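Local structure of increased sodium tolerance protein 1 (Saccharomyces cerevisiae, 3GGY) at residues Gln43-Leu46 with Lys52-Tyr55; Ser111-Ile116 with Val138-Gly143. The protein regulates recruitment of the ATPase VPS4 to the ESCRT-III complex late in multivesicular body sorting, and is represented here by its N-terminal domain. All coordinates share one frame; numbering follows the deposited sequence.

Interaction 1. Residues Gln43-Leu46 with Lys52-Tyr55; sequences QLLL and KAHY
L44 leans across to A53 and shows how the two arms of a helical hairpin close where the chain turns: one branched side chain covers the backbone of a small residue. The side chains of L44 and A53 both set off toward the opposite helix, and the CA atoms of the pair come within 5.6 Å. With CG of L44 anti to its carbonyl carbon (chi1 -72°), CD1 is laid against the backbone of the other helix, 3.7 Å from A53 CA. The second methyl, CD2, meets the aliphatic root of K52, 4.1 Å from its CB. Here the two side chains cross at about a right angle; beyond CB the lysine chain runs on to its exposed end without coming closer to the leucine. L45 joins from the buried flank, its CD2 lying 3.8 Å from A53 CB. The alanine methyl thus touches both leucines, with L44 CB 4.0 Å away. Beyond the end of helix 8-46, T47 OG1 hydrogen-bonds to the carbonyl oxygens of Q43 and L44. Across the two segments the contact is one of van der Waals packing, with no hydrogen bond or salt bridge; the fit probably depends on shape, the small alanine being consistent with the close approach of the backbones.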
ATOM      1  N   GLN A  43      13.210 -11.875  20.419  1.00 15.46           N
ATOM      2  CA  GLN A  43      12.916 -12.673  21.605  1.00 16.84           C
ATOM      3  C   GLN A  43      12.792 -14.153  21.243  1.00 16.37           C
ATOM      4  O   GLN A  43      13.190 -15.020  22.017  1.00 17.10           O
ATOM      5  CB  GLN A  43      11.631 -12.166  22.272  1.00 20.06           C
ATOM      6  CG  GLN A  43      11.298 -12.817  23.611  1.00 23.11           C
ATOM      7  CD  GLN A  43      12.443 -12.745  24.612  1.00 25.68           C
ATOM      8  OE1 GLN A  43      13.134 -11.732  24.718  1.00 28.19           O
ATOM      9  NE2 GLN A  43      12.636 -13.823  25.365  1.00 27.49           N
ATOM     10  N   LEU A  44      12.233 -14.440  20.070  1.00 14.67           N
ATOM     11  CA  LEU A  44      12.104 -15.818  19.614  1.00 14.90           C
ATOM     12  C   LEU A  44      13.490 -16.403  19.386  1.00 15.11           C
ATOM     13  O   LEU A  44      13.737 -17.570  19.694  1.00 16.94           O
ATOM     14  CB  LEU A  44      11.296 -15.886  18.313  1.00 13.78           C
ATOM     15  CG  LEU A  44       9.796 -15.613  18.442  1.00 14.21           C
ATOM     16  CD1 LEU A  44       9.177 -15.442  17.059  1.00 15.54           C
ATOM     17  CD2 LEU A  44       9.141 -16.762  19.190  1.00 13.93           C
ATOM     18  N   LEU A  45      14.401 -15.590  18.859  1.00 14.97           N
ATOM     19  CA  LEU A  45      15.759 -16.054  18.610  1.00 14.75           C
ATOM     20  C   LEU A  45      16.470 -16.356  19.922  1.00 14.80           C
ATOM     21  O   LEU A  45      17.139 -17.381  20.047  1.00 16.67           O
ATOM     22  CB  LEU A  45      16.553 -15.011  17.815  1.00 14.44           C
ATOM     23  CG  LEU A  45      16.063 -14.742  16.386  1.00 14.22           C
ATOM     24  CD1 LEU A  45      16.833 -13.572  15.790  1.00 14.00           C
ATOM     25  CD2 LEU A  45      16.230 -15.996  15.535  1.00 17.00           C
ATOM     26  N   LEU A  46      16.318 -15.465  20.899  1.00 16.92           N
ATOM     27  CA  LEU A  46      16.955 -15.650  22.199  1.00 18.33           C
ATOM     28  C   LEU A  46      16.489 -16.929  22.883  1.00 20.65           C
ATOM     29  O   LEU A  46      17.223 -17.505  23.698  1.00 21.40           O
ATOM     30  CB  LEU A  46      16.663 -14.460  23.121  1.00 18.09           C
ATOM     31  CG  LEU A  46      17.226 -13.095  22.717  1.00 21.41           C
ATOM     32  CD1 LEU A  46      16.867 -12.069  23.786  1.00 22.94           C
ATOM     33  CD2 LEU A  46      18.742 -13.181  22.552  1.00 21.91           C
ATOM     34  N   LYS A  52       9.516 -20.515  14.444  1.00 20.95           N
ATOM     35  CA  LYS A  52       8.584 -19.418  14.679  1.00 19.96           C
ATOM     36  C   LYS A  52       9.185 -18.079  14.248  1.00 16.96           C
ATOM     37  O   LYS A  52       8.498 -17.240  13.667  1.00 17.02           O
ATOM     38  CB  LYS A  52       8.192 -19.378  16.157  1.00 22.22           C
ATOM     39  CG  LYS A  52       7.669 -20.711  16.659  1.00 27.91           C
ATOM     40  CD  LYS A  52       7.342 -20.696  18.140  1.00 32.23           C
ATOM     41  CE  LYS A  52       6.085 -19.905  18.439  1.00 33.81           C
ATOM     42  NZ  LYS A  52       5.701 -20.052  19.871  1.00 37.40           N
ATOM     43  N   ALA A  53      10.468 -17.877  14.532  1.00 14.12           N
ATOM     44  CA  ALA A  53      11.130 -16.628  14.149  1.00 14.75           C
ATOM     45  C   ALA A  53      11.056 -16.466  12.633  1.00 14.52           C
ATOM     46  O   ALA A  53      10.810 -15.369  12.120  1.00 14.49           O
ATOM     47  CB  ALA A  53      12.587 -16.638  14.606  1.00 14.69           C
ATOM     48  N   HIS A  54      11.255 -17.570  11.919  1.00 15.29           N
ATOM     49  CA  HIS A  54      11.208 -17.559  10.463  1.00 17.19           C
ATOM     50  C   HIS A  54       9.826 -17.135   9.986  1.00 16.35           C
ATOM     51  O   HIS A  54       9.695 -16.247   9.145  1.00 15.66           O
ATOM     52  CB  HIS A  54      11.537 -18.950   9.917  1.00 19.22           C
ATOM     53  CG  HIS A  54      11.805 -18.976   8.445  1.00 23.51           C
ATOM     54  ND1 HIS A  54      10.801 -18.925   7.503  1.00 25.79           N
ATOM     55  CD2 HIS A  54      12.968 -19.031   7.754  1.00 25.12           C
ATOM     56  CE1 HIS A  54      11.334 -18.950   6.294  1.00 26.74           C
ATOM     57  NE2 HIS A  54      12.648 -19.014   6.419  1.00 26.22           N
ATOM     58  N   TYR A  55       8.797 -17.779  10.525  1.00 15.76           N
ATOM     59  CA  TYR A  55       7.420 -17.463  10.159  1.00 16.40           C
ATOM     60  C   TYR A  55       7.109 -15.999  10.442  1.00 14.75           C
ATOM     61  O   TYR A  55       6.458 -15.325   9.642  1.00 14.62           O
ATOM     62  CB  TYR A  55       6.446 -18.340  10.950  1.00 19.84           C
ATOM     63  CG  TYR A  55       6.403 -19.792  10.526  1.00 26.23           C
ATOM     64  CD1 TYR A  55       5.985 -20.783  11.416  1.00 28.88           C
ATOM     65  CD2 TYR A  55       6.741 -20.175   9.228  1.00 28.01           C
ATOM     66  CE1 TYR A  55       5.904 -22.119  11.024  1.00 30.43           C
ATOM     67  CE2 TYR A  55       6.660 -21.507   8.825  1.00 30.64           C
ATOM     68  CZ  TYR A  55       6.240 -22.471   9.728  1.00 31.09           C
ATOM     69  OH  TYR A  55       6.141 -23.786   9.335  1.00 32.97           O
TER

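Interaction 2. Residues Ser111-Ile116 with Val138-Gly143; sequences SLIYAI and VEFVNG
I113 reaches V141 and F140 through the last atom of its longer branch, an instance of a contact, here between segments 111-116 and 138-143, made by one side chain of the first. Between the two segments the nearest CA atoms, those of I113 and V141, are 7.3 Å apart. The side chain of I113 sets off toward helix 138-147, but CB itself stays short of the opposite side chains. At CB the chain forks: CG2 ends without touching the other segment, while CG1, anti to the carbonyl carbon, carries the branch onward. Chi2 is extended (173°), which projects CD1 to the full length of the side chain. That methyl lies 3.9 Å from F140 CE2, approaching the ring obliquely, and 4.1 Å from V141 CG1, where the two aliphatic side chains cross at about a right angle. The end of the F140 ring comes nearer to the isoleucine than its base does. All three residues are buried. Other faces of segment 111-116 meet different helices: L112 packs on C77 and L80 of helix 50-82 and on L125 and L128 of helix 125-135, while Y114 touches I155 and C159 of helix 153-159. I113 contributes to the packing of helix 138-147 beside helix 105-115.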
ATOM      1  N   SER A 111      -4.555   3.523  -9.474  1.00  9.66           N
ATOM      2  CA  SER A 111      -3.893   2.832  -8.377  1.00  8.17           C
ATOM      3  C   SER A 111      -4.739   2.800  -7.110  1.00  8.34           C
ATOM      4  O   SER A 111      -4.781   1.790  -6.408  1.00  7.83           O
ATOM      5  CB  SER A 111      -2.535   3.479  -8.081  1.00  8.71           C
ATOM      6  OG  SER A 111      -1.654   3.322  -9.190  1.00  9.84           O
ATOM      7  N   LEU A 112      -5.413   3.905  -6.814  1.00  7.08           N
ATOM      8  CA  LEU A 112      -6.245   3.975  -5.617  1.00  8.30           C
ATOM      9  C   LEU A 112      -7.451   3.053  -5.715  1.00  7.21           C
ATOM     10  O   LEU A 112      -7.832   2.407  -4.741  1.00  8.01           O
ATOM     11  CB  LEU A 112      -6.680   5.419  -5.383  1.00  9.46           C
ATOM     12  CG  LEU A 112      -5.519   6.292  -4.900  1.00  9.34           C
ATOM     13  CD1 LEU A 112      -5.899   7.765  -5.003  1.00 10.19           C
ATOM     14  CD2 LEU A 112      -5.166   5.925  -3.465  1.00 10.45           C
ATOM     15  N   ILE A 113      -8.047   2.976  -6.898  1.00  8.33           N
ATOM     16  CA  ILE A 113      -9.198   2.102  -7.086  1.00  8.49           C
ATOM     17  C   ILE A 113      -8.759   0.639  -7.001  1.00  8.27           C
ATOM     18  O   ILE A 113      -9.430  -0.187  -6.378  1.00  8.05           O
ATOM     19  CB  ILE A 113      -9.874   2.392  -8.442  1.00  8.69           C
ATOM     20  CG1 ILE A 113     -10.557   3.761  -8.365  1.00 10.11           C
ATOM     21  CG2 ILE A 113     -10.884   1.300  -8.785  1.00  9.73           C
ATOM     22  CD1 ILE A 113     -11.125   4.253  -9.689  1.00 10.80           C
ATOM     23  N   TYR A 114      -7.623   0.323  -7.618  1.00  7.05           N
ATOM     24  CA  TYR A 114      -7.094  -1.032  -7.587  1.00  6.22           C
ATOM     25  C   TYR A 114      -6.769  -1.459  -6.163  1.00  8.47           C
ATOM     26  O   TYR A 114      -6.921  -2.629  -5.801  1.00  8.15           O
ATOM     27  CB  TYR A 114      -5.814  -1.125  -8.430  1.00  8.90           C
ATOM     28  CG  TYR A 114      -5.255  -2.524  -8.487  1.00  6.59           C
ATOM     29  CD1 TYR A 114      -5.811  -3.477  -9.334  1.00  8.96           C
ATOM     30  CD2 TYR A 114      -4.218  -2.919  -7.644  1.00  7.42           C
ATOM     31  CE1 TYR A 114      -5.356  -4.793  -9.339  1.00  8.71           C
ATOM     32  CE2 TYR A 114      -3.754  -4.234  -7.644  1.00  9.14           C
ATOM     33  CZ  TYR A 114      -4.330  -5.164  -8.493  1.00 10.54           C
ATOM     34  OH  TYR A 114      -3.885  -6.466  -8.496  1.00 11.85           O
ATOM     35  N   ALA A 115      -6.335  -0.499  -5.354  1.00  7.69           N
ATOM     36  CA  ALA A 115      -5.943  -0.772  -3.974  1.00  8.52           C
ATOM     37  C   ALA A 115      -7.067  -1.078  -2.995  1.00  9.00           C
ATOM     38  O   ALA A 115      -6.812  -1.656  -1.938  1.00  8.76           O
ATOM     39  CB  ALA A 115      -5.116   0.392  -3.443  1.00  8.61           C
ATOM     40  N   ILE A 116      -8.298  -0.695  -3.330  1.00  8.77           N
ATOM     41  CA  ILE A 116      -9.437  -0.914  -2.434  1.00  9.17           C
ATOM     42  C   ILE A 116      -9.482  -2.314  -1.830  1.00  9.00           C
ATOM     43  O   ILE A 116      -9.588  -2.488  -0.614  1.00 10.09           O
ATOM     44  CB  ILE A 116     -10.774  -0.648  -3.165  1.00 11.54           C
ATOM     45  CG1 ILE A 116     -10.867   0.832  -3.533  1.00 10.91           C
ATOM     46  CG2 ILE A 116     -11.960  -1.071  -2.285  1.00 12.74           C
ATOM     47  CD1 ILE A 116     -11.948   1.147  -4.565  1.00 13.16           C
ATOM     48  N   VAL A 138     -18.751   2.844 -15.459  1.00 15.51           N
ATOM     49  CA  VAL A 138     -18.503   1.568 -14.800  1.00 16.36           C
ATOM     50  C   VAL A 138     -17.426   0.765 -15.521  1.00 15.12           C
ATOM     51  O   VAL A 138     -16.655   0.037 -14.885  1.00 13.87           O
ATOM     52  CB  VAL A 138     -19.794   0.723 -14.709  1.00 17.67           C
ATOM     53  CG1 VAL A 138     -19.473  -0.654 -14.175  1.00 20.55           C
ATOM     54  CG2 VAL A 138     -20.807   1.413 -13.799  1.00 19.15           C
ATOM     55  N   GLU A 139     -17.376   0.895 -16.843  1.00 13.35           N
ATOM     56  CA  GLU A 139     -16.381   0.183 -17.637  1.00 16.19           C
ATOM     57  C   GLU A 139     -14.977   0.533 -17.159  1.00 13.95           C
ATOM     58  O   GLU A 139     -14.113  -0.336 -17.051  1.00 14.55           O
ATOM     59  CB  GLU A 139     -16.511   0.552 -19.116  1.00 19.27           C
ATOM     60  CG  GLU A 139     -17.744  -0.006 -19.815  1.00 24.32           C
ATOM     61  CD  GLU A 139     -19.047   0.297 -19.088  1.00 27.85           C
ATOM     62  OE1 GLU A 139     -19.372   1.491 -18.885  1.00 21.58           O
ATOM     63  OE2 GLU A 139     -19.751  -0.672 -18.726  1.00 30.16           O
ATOM     64  N   PHE A 140     -14.757   1.815 -16.887  1.00 13.77           N
ATOM     65  CA  PHE A 140     -13.459   2.287 -16.424  1.00 11.67           C
ATOM     66  C   PHE A 140     -13.046   1.591 -15.132  1.00 10.57           C
ATOM     67  O   PHE A 140     -11.961   1.014 -15.048  1.00  9.28           O
ATOM     68  CB  PHE A 140     -13.508   3.805 -16.215  1.00 11.08           C
ATOM     69  CG  PHE A 140     -12.385   4.339 -15.373  1.00 11.36           C
ATOM     70  CD1 PHE A 140     -11.066   4.218 -15.790  1.00 11.53           C
ATOM     71  CD2 PHE A 140     -12.653   4.949 -14.149  1.00 11.08           C
ATOM     72  CE1 PHE A 140     -10.017   4.687 -14.996  1.00 11.73           C
ATOM     73  CE2 PHE A 140     -11.613   5.422 -13.349  1.00 11.68           C
ATOM     74  CZ  PHE A 140     -10.298   5.292 -13.773  1.00 10.85           C
ATOM     75  N   VAL A 141     -13.912   1.631 -14.124  1.00 10.98           N
ATOM     76  CA  VAL A 141     -13.580   1.001 -12.851  1.00 10.59           C
ATOM     77  C   VAL A 141     -13.422  -0.516 -12.942  1.00 10.51           C
ATOM     78  O   VAL A 141     -12.561  -1.086 -12.280  1.00  9.78           O
ATOM     79  CB  VAL A 141     -14.602   1.380 -11.750  1.00 10.85           C
ATOM     80  CG1 VAL A 141     -14.574   2.879 -11.526  1.00 11.20           C
ATOM     81  CG2 VAL A 141     -15.992   0.947 -12.135  1.00 16.33           C
ATOM     82  N   ASN A 142     -14.233  -1.180 -13.765  1.00 10.67           N
ATOM     83  CA  ASN A 142     -14.103  -2.625 -13.902  1.00 12.28           C
ATOM     84  C   ASN A 142     -12.796  -2.980 -14.606  1.00 11.68           C
ATOM     85  O   ASN A 142     -12.179  -4.009 -14.314  1.00 12.27           O
ATOM     86  CB  ASN A 142     -15.289  -3.209 -14.677  1.00 14.23           C
ATOM     87  CG  ASN A 142     -16.581  -3.154 -13.887  1.00 16.19           C
ATOM     88  OD1 ASN A 142     -16.563  -3.095 -12.660  1.00 18.80           O
ATOM     89  ND2 ASN A 142     -17.709  -3.193 -14.586  1.00 18.64           N
ATOM     90  N   GLY A 143     -12.374  -2.123 -15.531  1.00  9.54           N
ATOM     91  CA  GLY A 143     -11.129  -2.368 -16.238  1.00  9.81           C
ATOM     92  C   GLY A 143      -9.971  -2.352 -15.258  1.00  9.00           C
ATOM     93  O   GLY A 143      -9.026  -3.135 -15.373  1.00 10.04           O
TER

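In the fold
Taken together, the two contacts illustrate how an all-helical domain has helix packing far apart along its length, with the centres of interactions 1 and 2 about 26 Å and 15 Å from the centre of the chain. Interaction 1 joins helices 8-46 and 50-82 at their turn, its segments only six residues apart; interaction 2 joins helices 105-115 and 138-147, with helix 125-135 lying between them in the chain. They follow one another in sequence and fall on opposite sides of the chain's centre, their own centres 39 Å apart and their nearest atoms about 22 Å. Helix 50-82 links the two through the fold: it begins at interaction 1, and further along, Y76 and C77 touch S111 and L112 beside interaction 2.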